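Local coordinates for protein ParB-C (Sulfolobus sp. NOB8H2, PDB 4RS7) that probably binds DNA through a histone-like fold as part of the archaeal machinery that segregates the pNOB8 plasmid, at residues A1-L6 against L22-A27. Residues are numbered along the deposited sequence; the frame is centred on the assembly and turned at random.
Sequences ADLESL and LTEKDA
L3 sets its two methyl branches against different neighbours on the first turn of the opposing helix. CD1 meets the aliphatic part of E24, 3.5 Å from E24 CG, where the two side chains cross at about a right angle; CD2 lies against the carbonyl group of A27, 3.8 Å from A27 O, with A27 CB just beyond at 4.0 Å. CG, anti to the carbonyl carbon (chi1 -64°), points at the long helix, and its fork separates the two contacts. E24 suits this exposed margin because its aliphatic stem can pack while the carboxylate stays at the surface. A27 sits where the CA atoms of the segments come nearest, 7.1 Å from L3 CA, and its lone methyl leaves room for the leucine. One turn on, chi1 of 176° carries L6 toward the long helix, where its CD2 makes a close van der Waals contact with A27 O (3.3 Å); a buried leucine fits here, packing also on V30, Y31 and W34. Were L3 replaced by alanine, the loss of both branches would probably open a gap beside A27 and its carbonyl and uncover E24 CG.

Further out, A27 touches V17 of helix 11-18. T23 and D26 fix the start of the long helix: D26 N donates to T23 OG1 (2.9 Å), and T23 N to D26 OD2 (3.0 Å) on its anti side, tilted from the carboxylate plane. These reciprocal bonds form a capping box. Beyond it, L22 packs on I59 of the second subunit. The short N-terminal helix 2-9 thus docks by leucines on the capped first turn of the long helix in this histone-like, all-helical dimer.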
ATOM      1  N   ALA A   1     -10.646  18.984 -15.067  1.00 50.37           N
ATOM      2  CA  ALA A   1     -10.113  17.749 -15.633  1.00 54.61           C
ATOM      3  C   ALA A   1     -10.126  16.615 -14.609  1.00 43.59           C
ATOM      4  O   ALA A   1      -9.669  15.505 -14.888  1.00 41.59           O
ATOM      5  CB  ALA A   1      -8.701  17.974 -16.160  1.00 58.77           C
ATOM      6  N   ASP A   2     -10.658  16.899 -13.426  1.00 45.56           N
ATOM      7  CA  ASP A   2     -10.699  15.916 -12.355  1.00 34.70           C
ATOM      8  C   ASP A   2     -11.439  14.646 -12.761  1.00 32.07           C
ATOM      9  O   ASP A   2     -10.826  13.592 -12.913  1.00 28.35           O
ATOM     10  CB  ASP A   2     -11.326  16.509 -11.090  1.00 32.57           C
ATOM     11  CG  ASP A   2     -10.444  17.557 -10.439  1.00 45.64           C
ATOM     12  OD1 ASP A   2      -9.227  17.569 -10.723  1.00 49.45           O
ATOM     13  OD2 ASP A   2     -10.966  18.367  -9.642  1.00 54.16           O
ATOM     14  N   LEU A   3     -12.754  14.751 -12.936  1.00 22.50           N
ATOM     15  CA  LEU A   3     -13.581  13.574 -13.183  1.00 24.15           C
ATOM     16  C   LEU A   3     -13.112  12.772 -14.390  1.00 28.97           C
ATOM     17  O   LEU A   3     -13.231  11.548 -14.416  1.00 25.13           O
ATOM     18  CB  LEU A   3     -15.056  13.956 -13.328  1.00 27.25           C
ATOM     19  CG  LEU A   3     -15.685  14.554 -12.070  1.00 26.76           C
ATOM     20  CD1 LEU A   3     -17.177  14.747 -12.260  1.00 38.46           C
ATOM     21  CD2 LEU A   3     -15.414  13.658 -10.869  1.00 35.03           C
ATOM     22  N   GLU A   4     -12.572  13.456 -15.391  1.00 28.39           N
ATOM     23  CA  GLU A   4     -12.084  12.757 -16.568  1.00 27.86           C
ATOM     24  C   GLU A   4     -10.885  11.878 -16.223  1.00 24.70           C
ATOM     25  O   GLU A   4     -10.755  10.768 -16.734  1.00 22.01           O
ATOM     26  CB  GLU A   4     -11.733  13.734 -17.686  1.00 29.07           C
ATOM     27  CG  GLU A   4     -12.129  13.220 -19.057  1.00 41.09           C
ATOM     28  CD  GLU A   4     -13.565  12.720 -19.090  1.00 49.93           C
ATOM     29  OE1 GLU A   4     -14.456  13.426 -18.569  1.00 50.23           O
ATOM     30  OE2 GLU A   4     -13.803  11.615 -19.625  1.00 51.73           O
ATOM     31  N   SER A   5     -10.009  12.379 -15.357  1.00 24.24           N
ATOM     32  CA  SER A   5      -8.855  11.603 -14.920  1.00 27.27           C
ATOM     33  C   SER A   5      -9.326  10.394 -14.121  1.00 19.35           C
ATOM     34  O   SER A   5      -8.859   9.277 -14.335  1.00 23.71           O
ATOM     35  CB  SER A   5      -7.911  12.458 -14.076  1.00 26.40           C
ATOM     36  OG  SER A   5      -7.285  13.453 -14.864  1.00 39.54           O
ATOM     37  N   LEU A   6     -10.264  10.631 -13.212  1.00 17.41           N
ATOM     38  CA  LEU A   6     -10.824   9.565 -12.388  1.00 21.93           C
ATOM     39  C   LEU A   6     -11.439   8.462 -13.248  1.00 21.09           C
ATOM     40  O   LEU A   6     -11.200   7.276 -13.016  1.00 20.06           O
ATOM     41  CB  LEU A   6     -11.875  10.130 -11.433  1.00 15.91           C
ATOM     42  CG  LEU A   6     -12.603   9.087 -10.582  1.00 22.37           C
ATOM     43  CD1 LEU A   6     -11.645   8.466  -9.570  1.00 21.07           C
ATOM     44  CD2 LEU A   6     -13.805   9.701  -9.882  1.00 20.59           C
ATOM     45  N   LEU A  22     -24.487   6.317  -9.477  1.00 26.83           N
ATOM     46  CA  LEU A  22     -23.683   7.278  -8.735  1.00 27.80           C
ATOM     47  C   LEU A  22     -23.851   8.664  -9.333  1.00 25.39           C
ATOM     48  O   LEU A  22     -23.765   8.837 -10.548  1.00 24.77           O
ATOM     49  CB  LEU A  22     -22.204   6.877  -8.743  1.00 25.75           C
ATOM     50  CG  LEU A  22     -21.785   5.769  -7.777  1.00 32.55           C
ATOM     51  CD1 LEU A  22     -20.316   5.404  -7.964  1.00 27.13           C
ATOM     52  CD2 LEU A  22     -22.059   6.188  -6.340  1.00 32.31           C
ATOM     53  N   THR A  23     -24.095   9.651  -8.479  1.00 23.31           N
ATOM     54  CA  THR A  23     -24.239  11.022  -8.945  1.00 28.30           C
ATOM     55  C   THR A  23     -22.867  11.618  -9.227  1.00 33.11           C
ATOM     56  O   THR A  23     -21.841  11.083  -8.793  1.00 28.70           O
ATOM     57  CB  THR A  23     -24.964  11.901  -7.910  1.00 32.16           C
ATOM     58  OG1 THR A  23     -24.057  12.250  -6.856  1.00 31.46           O
ATOM     59  CG2 THR A  23     -26.166  11.164  -7.328  1.00 30.18           C
ATOM     60  N   GLU A  24     -22.852  12.728  -9.953  1.00 23.73           N
ATOM     61  CA  GLU A  24     -21.606  13.404 -10.276  1.00 30.36           C
ATOM     62  C   GLU A  24     -20.916  13.914  -9.013  1.00 32.12           C
ATOM     63  O   GLU A  24     -19.694  13.836  -8.897  1.00 35.07           O
ATOM     64  CB  GLU A  24     -21.853  14.544 -11.267  1.00 42.08           C
ATOM     65  CG  GLU A  24     -20.589  15.215 -11.780  1.00 41.67           C
ATOM     66  CD  GLU A  24     -20.863  16.164 -12.932  1.00 60.14           C
ATOM     67  OE1 GLU A  24     -21.273  15.686 -14.011  1.00 57.11           O
ATOM     68  OE2 GLU A  24     -20.671  17.388 -12.758  1.00 60.27           O
ATOM     69  N   LYS A  25     -21.696  14.428  -8.065  1.00 27.41           N
ATOM     70  CA  LYS A  25     -21.138  14.842  -6.780  1.00 31.38           C
ATOM     71  C   LYS A  25     -20.537  13.642  -6.065  1.00 35.09           C
ATOM     72  O   LYS A  25     -19.491  13.749  -5.426  1.00 31.64           O
ATOM     73  CB  LYS A  25     -22.195  15.504  -5.895  1.00 38.71           C
ATOM     74  CG  LYS A  25     -22.155  17.025  -5.905  1.00 45.47           C
ATOM     75  CD  LYS A  25     -22.560  17.593  -4.552  1.00 46.22           C
ATOM     76  CE  LYS A  25     -21.583  17.167  -3.462  1.00 52.87           C
ATOM     77  NZ  LYS A  25     -21.956  17.690  -2.117  1.00 51.33           N
ATOM     78  N   ASP A  26     -21.210  12.499  -6.167  1.00 31.31           N
ATOM     79  CA  ASP A  26     -20.670  11.248  -5.648  1.00 30.22           C
ATOM     80  C   ASP A  26     -19.286  10.998  -6.236  1.00 22.76           C
ATOM     81  O   ASP A  26     -18.340  10.699  -5.510  1.00 28.99           O
ATOM     82  CB  ASP A  26     -21.586  10.069  -5.997  1.00 33.37           C
ATOM     83  CG  ASP A  26     -22.827  10.004  -5.124  1.00 38.07           C
ATOM     84  OD1 ASP A  26     -22.808  10.567  -4.010  1.00 35.55           O
ATOM     85  OD2 ASP A  26     -23.819   9.373  -5.554  1.00 37.98           O
ATOM     86  N   ALA A  27     -19.178  11.115  -7.557  1.00 23.67           N
ATOM     87  CA  ALA A  27     -17.917  10.877  -8.252  1.00 23.86           C
ATOM     88  C   ALA A  27     -16.838  11.864  -7.811  1.00 29.22           C
ATOM     89  O   ALA A  27     -15.651  11.527  -7.789  1.00 21.30           O
ATOM     90  CB  ALA A  27     -18.118  10.942  -9.763  1.00 22.26           C
TER